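Local coordinates for beta-agarase B (PDB 4ATF), which cleaves the beta-1,4-linkages of agarose between beta-D-galactose and 3,6-anhydro-L-galactose, in random fashion and with retention of the anomeric configuration, at residues S122-D127 / T261-W266; C100-T105 / E254-I259. The protein carries 1 engineered substitution. All blocks are in the same frame, centred on the assembly; numbering follows the deposited sequence. Where two conformers were deposited one is given.

Interaction 1 (S122-D127 / T261-W266); sequences STLASD and TEDQTW. With GAL (beta-D-galactopyranose), chain E.
The carboxylates of Asp-127 and Glu-262 meet beside a bound galactose, their planes turned roughly 60° to each other. Galactose O6 stands over one face of the Asp-127 carboxylate, although it is modelled too close to CG for its exact place to be trusted. Asp-127 OD2 lies over one face of the Glu-262 carboxylate, 4.0 Å from Glu-262 OE2, while the sugar's C6 comes in obliquely from that side, nearest OE2. Asp-127 OD2 also touches its neighbour's stem, 3.6 Å from Glu-262 CG. The Glu-262 chain runs extended beyond CG (chi2 177°), which carries OE1 out to accept from galactose O4 at 2.6 Å, while OE2 accepts from Asn-260. Glu-262 is a known substrate-binding residue, and these side chains line the glycan cleft on one sheet of the GH16 jelly-roll sandwich. Beneath them Ala-125 and Glu-262 form an antiparallel hydrogen-bonded pair: Ala-125 N gives to Glu-262 O (2.9 Å), and Glu-262 N returns a more bent bond to Ala-125 O (3.2 Å, 145° at the hydrogen). Thr-261 and Ser-126 point to the opposite face, against Phe-294. Where the strands part, Leu-124 CD2 rests on Asp-263 CB at 3.8 Å, the side chains crossing at about a right angle.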
loop_
_atom_site.group_PDB
_atom_site.type_symbol
_atom_site.label_atom_id
_atom_site.label_comp_id
_atom_site.label_asym_id
_atom_site.label_seq_id
_atom_site.Cartn_x
_atom_site.Cartn_y
_atom_site.Cartn_z
ATOM N N SER A 122 10.221 8.998 -7.325
ATOM C CA SER A 122 9.733 10.182 -6.638
ATOM C C SER A 122 9.888 10.078 -5.104
ATOM O O SER A 122 10.007 8.935 -4.516
ATOM C CB SER A 122 8.216 10.265 -6.954
ATOM O OG SER A 122 7.598 11.415 -6.339
ATOM N N THR A 123 9.806 11.235 -4.408
ATOM C CA THR A 123 9.854 11.187 -2.940
ATOM C C THR A 123 8.490 10.869 -2.411
ATOM O O THR A 123 8.358 10.529 -1.223
ATOM C CB THR A 123 10.321 12.571 -2.303
ATOM O OG1 THR A 123 9.589 13.646 -2.916
ATOM C CG2 THR A 123 11.839 12.778 -2.567
ATOM N N LEU A 124 7.490 10.882 -3.286
ATOM C CA LEU A 124 6.135 10.482 -2.849
ATOM C C LEU A 124 6.071 8.987 -2.618
ATOM O O LEU A 124 6.852 8.253 -3.237
ATOM C CB LEU A 124 5.122 10.777 -3.964
ATOM C CG LEU A 124 4.885 12.274 -4.241
ATOM C CD1 LEU A 124 3.845 12.299 -5.418
ATOM C CD2 LEU A 124 4.423 13.051 -3.063
ATOM N N ALA A 125 5.186 8.535 -1.727
ATOM C CA ALA A 125 4.967 7.086 -1.501
ATOM C C ALA A 125 4.216 6.424 -2.637
ATOM O O ALA A 125 3.298 7.045 -3.188
ATOM C CB ALA A 125 4.198 6.821 -0.129
ATOM N N SER A 126 4.613 5.200 -2.994
ATOM C CA SER A 126 3.888 4.295 -3.920
ATOM C C SER A 126 3.280 3.193 -3.073
ATOM O O SER A 126 4.023 2.475 -2.418
ATOM C CB SER A 126 4.894 3.668 -4.891
ATOM O OG SER A 126 5.533 4.659 -5.682
ATOM N N ASP A 127 1.946 3.094 -3.001
ATOM C CA ASP A 127 1.278 2.255 -1.985
ATOM C C ASP A 127 0.295 1.254 -2.589
ATOM O O ASP A 127 -0.537 1.634 -3.447
ATOM C CB ASP A 127 0.447 3.164 -1.059
ATOM C CG ASP A 127 1.305 4.147 -0.284
ATOM O OD1 ASP A 127 2.357 3.705 0.211
ATOM O OD2 ASP A 127 0.924 5.368 -0.186
ATOM N N THR A 261 -0.898 6.971 -4.325
ATOM C CA THR A 261 0.370 7.606 -3.934
ATOM C C THR A 261 0.014 8.608 -2.862
ATOM O O THR A 261 -1.178 9.011 -2.779
ATOM C CB THR A 261 1.167 8.239 -5.127
ATOM O OG1 THR A 261 0.440 9.355 -5.675
ATOM C CG2 THR A 261 1.366 7.173 -6.255
ATOM N N GLU A 262 1.018 9.046 -2.073
ATOM C CA GLU A 262 0.769 9.945 -0.900
ATOM C C GLU A 262 1.986 10.798 -0.638
ATOM O O GLU A 262 3.127 10.310 -0.720
ATOM C CB GLU A 262 0.499 9.197 0.454
ATOM C CG GLU A 262 -0.806 8.482 0.548
ATOM C CD GLU A 262 -1.009 7.688 1.889
ATOM O OE1 GLU A 262 -0.161 7.743 2.791
ATOM O OE2 GLU A 262 -1.988 6.918 2.001
ATOM N N ASP A 263 1.759 12.053 -0.269
ATOM C CA ASP A 263 2.789 12.792 0.437
ATOM C C ASP A 263 2.474 12.644 1.948
ATOM O O ASP A 263 1.380 12.998 2.367
ATOM C CB ASP A 263 2.728 14.287 0.054
ATOM C CG ASP A 263 3.676 15.116 0.883
ATOM O OD1 ASP A 263 3.237 15.622 1.969
ATOM O OD2 ASP A 263 4.840 15.304 0.415
ATOM N N GLN A 264 3.410 12.167 2.767
ATOM C CA GLN A 264 3.127 12.038 4.189
ATOM C C GLN A 264 3.778 13.191 5.028
ATOM O O GLN A 264 4.846 13.696 4.686
ATOM C CB GLN A 264 3.616 10.666 4.624
ATOM C CG GLN A 264 2.715 9.647 3.993
ATOM C CD GLN A 264 3.318 8.300 3.754
ATOM O OE1 GLN A 264 2.642 7.360 3.223
ATOM N NE2 GLN A 264 4.540 8.126 4.170
ATOM N N THR A 265 3.092 13.591 6.117
ATOM C CA THR A 265 3.582 14.685 6.983
ATOM C C THR A 265 5.007 14.458 7.548
ATOM O O THR A 265 5.835 15.375 7.618
ATOM C CB THR A 265 2.608 14.989 8.160
ATOM O OG1 THR A 265 1.317 15.235 7.609
ATOM C CG2 THR A 265 3.065 16.285 8.929
ATOM N N TRP A 266 5.334 13.235 7.922
ATOM C CA TRP A 266 6.677 13.026 8.510
ATOM C C TRP A 266 7.819 13.295 7.481
ATOM O O TRP A 266 8.990 13.458 7.888
ATOM C CB TRP A 266 6.804 11.608 9.111
ATOM C CG TRP A 266 6.855 10.435 8.131
ATOM C CD1 TRP A 266 5.800 9.830 7.526
ATOM C CD2 TRP A 266 8.030 9.744 7.653
ATOM N NE1 TRP A 266 6.235 8.791 6.669
ATOM C CE2 TRP A 266 7.592 8.707 6.758
ATOM C CE3 TRP A 266 9.398 9.878 7.906
ATOM C CZ2 TRP A 266 8.456 7.829 6.138
ATOM C CZ3 TRP A 266 10.291 8.985 7.262
ATOM C CH2 TRP A 266 9.809 7.972 6.381
HETATM C C1 GAL E . 0.222 3.218 6.086
HETATM C C2 GAL E . -0.519 4.296 6.864
HETATM C C3 GAL E . -1.831 4.794 6.247
HETATM C C4 GAL E . -1.488 5.248 4.814
HETATM C C5 GAL E . -0.726 4.104 4.083
HETATM C C6 GAL E . -0.432 4.404 2.602
HETATM O O2 GAL E . -0.846 3.678 8.075
HETATM O O3 GAL E . -2.231 5.890 7.088
HETATM O O4 GAL E . -0.644 6.364 4.918
HETATM O O5 GAL E . 0.453 3.633 4.751
HETATM O O6 GAL E . 0.186 3.213 2.111
#

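Interaction 2 (C100-T105 / E254-I259); sequences CITSKT and EMDIII
Strands 100-103 and 255-259 run antiparallel, their axes 4.7 Å apart at closest and 152° between directions, with Ile-101 and Ile-259 as a hydrogen-bonded pair: Ile-101 N reaches Ile-259 O at 3.0 Å and Ile-259 N answers to Ile-101 O. Side chains of this pair lie side by side and point the same way, Ile-101 CG1 against Ile-259 CB at 4.0 Å, on the face that packs with Leu-83, Phe-294 and Val-296 in the interior of the beta-sandwich. On the opposite face Cys-100 SG sits 3.8 Å from Ile-258 CG2; the sulfur is anti to the backbone N (chi1 -174°), which sets it alongside that branch, and Tyr-59 and Trp-129 pack around this pair. At the far end Ser-103 N still bonds to Ile-257 O, but the return bond goes to a side chain: Ile-257 N points at Ser-103 OG over 2.9 Å, almost straight at 173°. The same hydroxyl gives its proton to Thr-105 O (2.8 Å), which holds the chain where it turns away. An alanine in place of Ser-103 would probably leave the N-H of Ile-257 without its acceptor and Thr-105 O without its donor. Close by, a water donates to both Ser-103 O and Asp-256 OD1. Asp-256 also forms a salt bridge with Arg-106 and accepts from ND1 of His-60, a substrate-binding residue. The contact thus passes from apolar packing to a polar end, where one hydroxyl does the work of a backbone carbonyl and an aspartate is likely to help orient His-60.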
loop_
_atom_site.group_PDB
_atom_site.type_symbol
_atom_site.label_atom_id
_atom_site.label_comp_id
_atom_site.label_asym_id
_atom_site.label_seq_id
_atom_site.Cartn_x
_atom_site.Cartn_y
_atom_site.Cartn_z
ATOM N N CYS A 100 -5.973 7.852 -6.052
ATOM C CA CYS A 100 -6.289 6.816 -5.021
ATOM C C CYS A 100 -7.496 6.035 -5.546
ATOM O O CYS A 100 -8.469 6.663 -6.002
ATOM C CB CYS A 100 -6.666 7.509 -3.700
ATOM S SG CYS A 100 -6.907 6.355 -2.320
ATOM N N ILE A 101 -7.435 4.697 -5.541
ATOM C CA ILE A 101 -8.586 3.894 -5.911
ATOM C C ILE A 101 -8.825 2.873 -4.777
ATOM O O ILE A 101 -7.891 2.583 -4.029
ATOM C CB ILE A 101 -8.421 3.159 -7.290
ATOM C CG1 ILE A 101 -7.488 1.926 -7.213
ATOM C CG2 ILE A 101 -8.040 4.201 -8.455
ATOM C CD1 ILE A 101 -7.442 1.085 -8.596
ATOM N N THR A 102 -10.065 2.397 -4.656
ATOM C CA THR A 102 -10.479 1.435 -3.628
ATOM C C THR A 102 -11.265 0.291 -4.280
ATOM O O THR A 102 -12.062 0.538 -5.193
ATOM C CB THR A 102 -11.375 2.113 -2.569
ATOM O OG1 THR A 102 -10.724 3.289 -2.052
ATOM C CG2 THR A 102 -11.718 1.132 -1.406
ATOM N N SER A 103 -11.040 -0.956 -3.841
ATOM C CA SER A 103 -11.845 -2.084 -4.357
ATOM C C SER A 103 -13.330 -1.968 -3.941
ATOM O O SER A 103 -13.671 -1.444 -2.875
ATOM C CB SER A 103 -11.302 -3.435 -3.884
ATOM O OG SER A 103 -11.320 -3.491 -2.445
ATOM N N LYS A 104 -14.222 -2.421 -4.810
ATOM C CA LYS A 104 -15.647 -2.400 -4.481
ATOM C C LYS A 104 -16.048 -3.632 -3.659
ATOM O O LYS A 104 -17.191 -3.691 -3.216
ATOM C CB LYS A 104 -16.496 -2.246 -5.747
ATOM C CG LYS A 104 -16.518 -0.689 -6.154
ATOM C CD LYS A 104 -17.451 -0.451 -7.251
ATOM C CE LYS A 104 -17.583 1.054 -7.465
ATOM N NZ LYS A 104 -18.199 1.366 -8.720
ATOM N N THR A 105 -15.136 -4.600 -3.494
ATOM C CA THR A 105 -15.398 -5.827 -2.738
ATOM C C THR A 105 -14.279 -5.921 -1.692
ATOM O O THR A 105 -13.181 -5.480 -1.948
ATOM C CB THR A 105 -15.365 -7.126 -3.662
ATOM O OG1 THR A 105 -16.459 -7.032 -4.574
ATOM C CG2 THR A 105 -15.453 -8.440 -2.878
ATOM N N GLU A 254 -12.652 -7.759 7.770
ATOM C CA GLU A 254 -12.517 -7.728 6.283
ATOM C C GLU A 254 -12.037 -6.328 5.818
ATOM O O GLU A 254 -12.265 -5.290 6.543
ATOM C CB GLU A 254 -13.851 -8.167 5.611
ATOM C CG GLU A 254 -14.946 -7.116 5.735
ATOM C CD GLU A 254 -16.295 -7.575 5.226
ATOM O OE1 GLU A 254 -16.381 -8.663 4.565
ATOM O OE2 GLU A 254 -17.268 -6.854 5.520
ATOM N N MET A 255 -11.320 -6.267 4.662
ATOM C CA MET A 255 -10.595 -5.019 4.328
ATOM C C MET A 255 -10.801 -4.661 2.845
ATOM O O MET A 255 -10.953 -5.558 2.002
ATOM C CB MET A 255 -9.089 -5.171 4.597
ATOM C CG MET A 255 -8.765 -5.333 6.095
ATOM S SD MET A 255 -7.007 -5.297 6.390
ATOM C CE MET A 255 -6.960 -5.819 8.141
ATOM N N ASP A 256 -10.848 -3.343 2.577
ATOM C CA ASP A 256 -10.782 -2.759 1.255
ATOM C C ASP A 256 -9.319 -2.831 0.727
ATOM O O ASP A 256 -8.356 -2.703 1.489
ATOM C CB ASP A 256 -11.117 -1.233 1.349
ATOM C CG ASP A 256 -12.602 -0.948 1.720
ATOM O OD1 ASP A 256 -13.520 -1.778 1.468
ATOM O OD2 ASP A 256 -12.865 0.159 2.256
ATOM N N ILE A 257 -9.144 -2.998 -0.583
ATOM C CA ILE A 257 -7.827 -2.938 -1.180
ATOM C C ILE A 257 -7.682 -1.510 -1.671
ATOM O O ILE A 257 -8.598 -0.988 -2.319
ATOM C CB ILE A 257 -7.733 -3.912 -2.380
ATOM C CG1 ILE A 257 -8.027 -5.371 -1.950
ATOM C CG2 ILE A 257 -6.344 -3.716 -3.107
ATOM C CD1 ILE A 257 -8.138 -6.337 -3.204
ATOM N N ILE A 258 -6.590 -0.841 -1.332
ATOM C CA ILE A 258 -6.419 0.585 -1.733
ATOM C C ILE A 258 -5.076 0.656 -2.505
ATOM O O ILE A 258 -4.088 0.035 -2.075
ATOM C CB ILE A 258 -6.384 1.518 -0.475
ATOM C CG1 ILE A 258 -7.675 1.298 0.373
ATOM C CG2 ILE A 258 -6.106 2.981 -0.856
ATOM C CD1 ILE A 258 -7.785 2.217 1.611
ATOM N N ILE A 259 -5.069 1.370 -3.660
ATOM C CA ILE A 259 -3.837 1.627 -4.419
ATOM C C ILE A 259 -3.734 3.153 -4.561
ATOM O O ILE A 259 -4.670 3.769 -5.074
ATOM C CB ILE A 259 -3.892 0.925 -5.818
ATOM C CG1 ILE A 259 -4.135 -0.580 -5.618
ATOM C CG2 ILE A 259 -2.565 1.269 -6.624
ATOM C CD1 ILE A 259 -4.196 -1.428 -6.924
HETATM O O HOH W 1 -15.022 -2.224 -0.668
#

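Strand 255-262 is common to both contacts, lying between strand 96-103, its partner in interaction 2, and strand 125-132, its partner in interaction 1. The centres are about 18 Å apart, yet the contacts touch where Asp-127 O packs on Ile-259 CG2 at 3.8 Å. Both are buried, and both expose one face to the sandwich interior, where Phe-294 meets Thr-261 and Ile-259 alike. Their chemistry differs on the other face: interaction 1 presents carboxylates directly to the glycan, whereas in interaction 2 sulfur and isoleucine sit behind the first shell, with Asp-256 reaching the site through His-60. Interaction 2 also runs out to a partly exposed, water-bridged end at Ser-103.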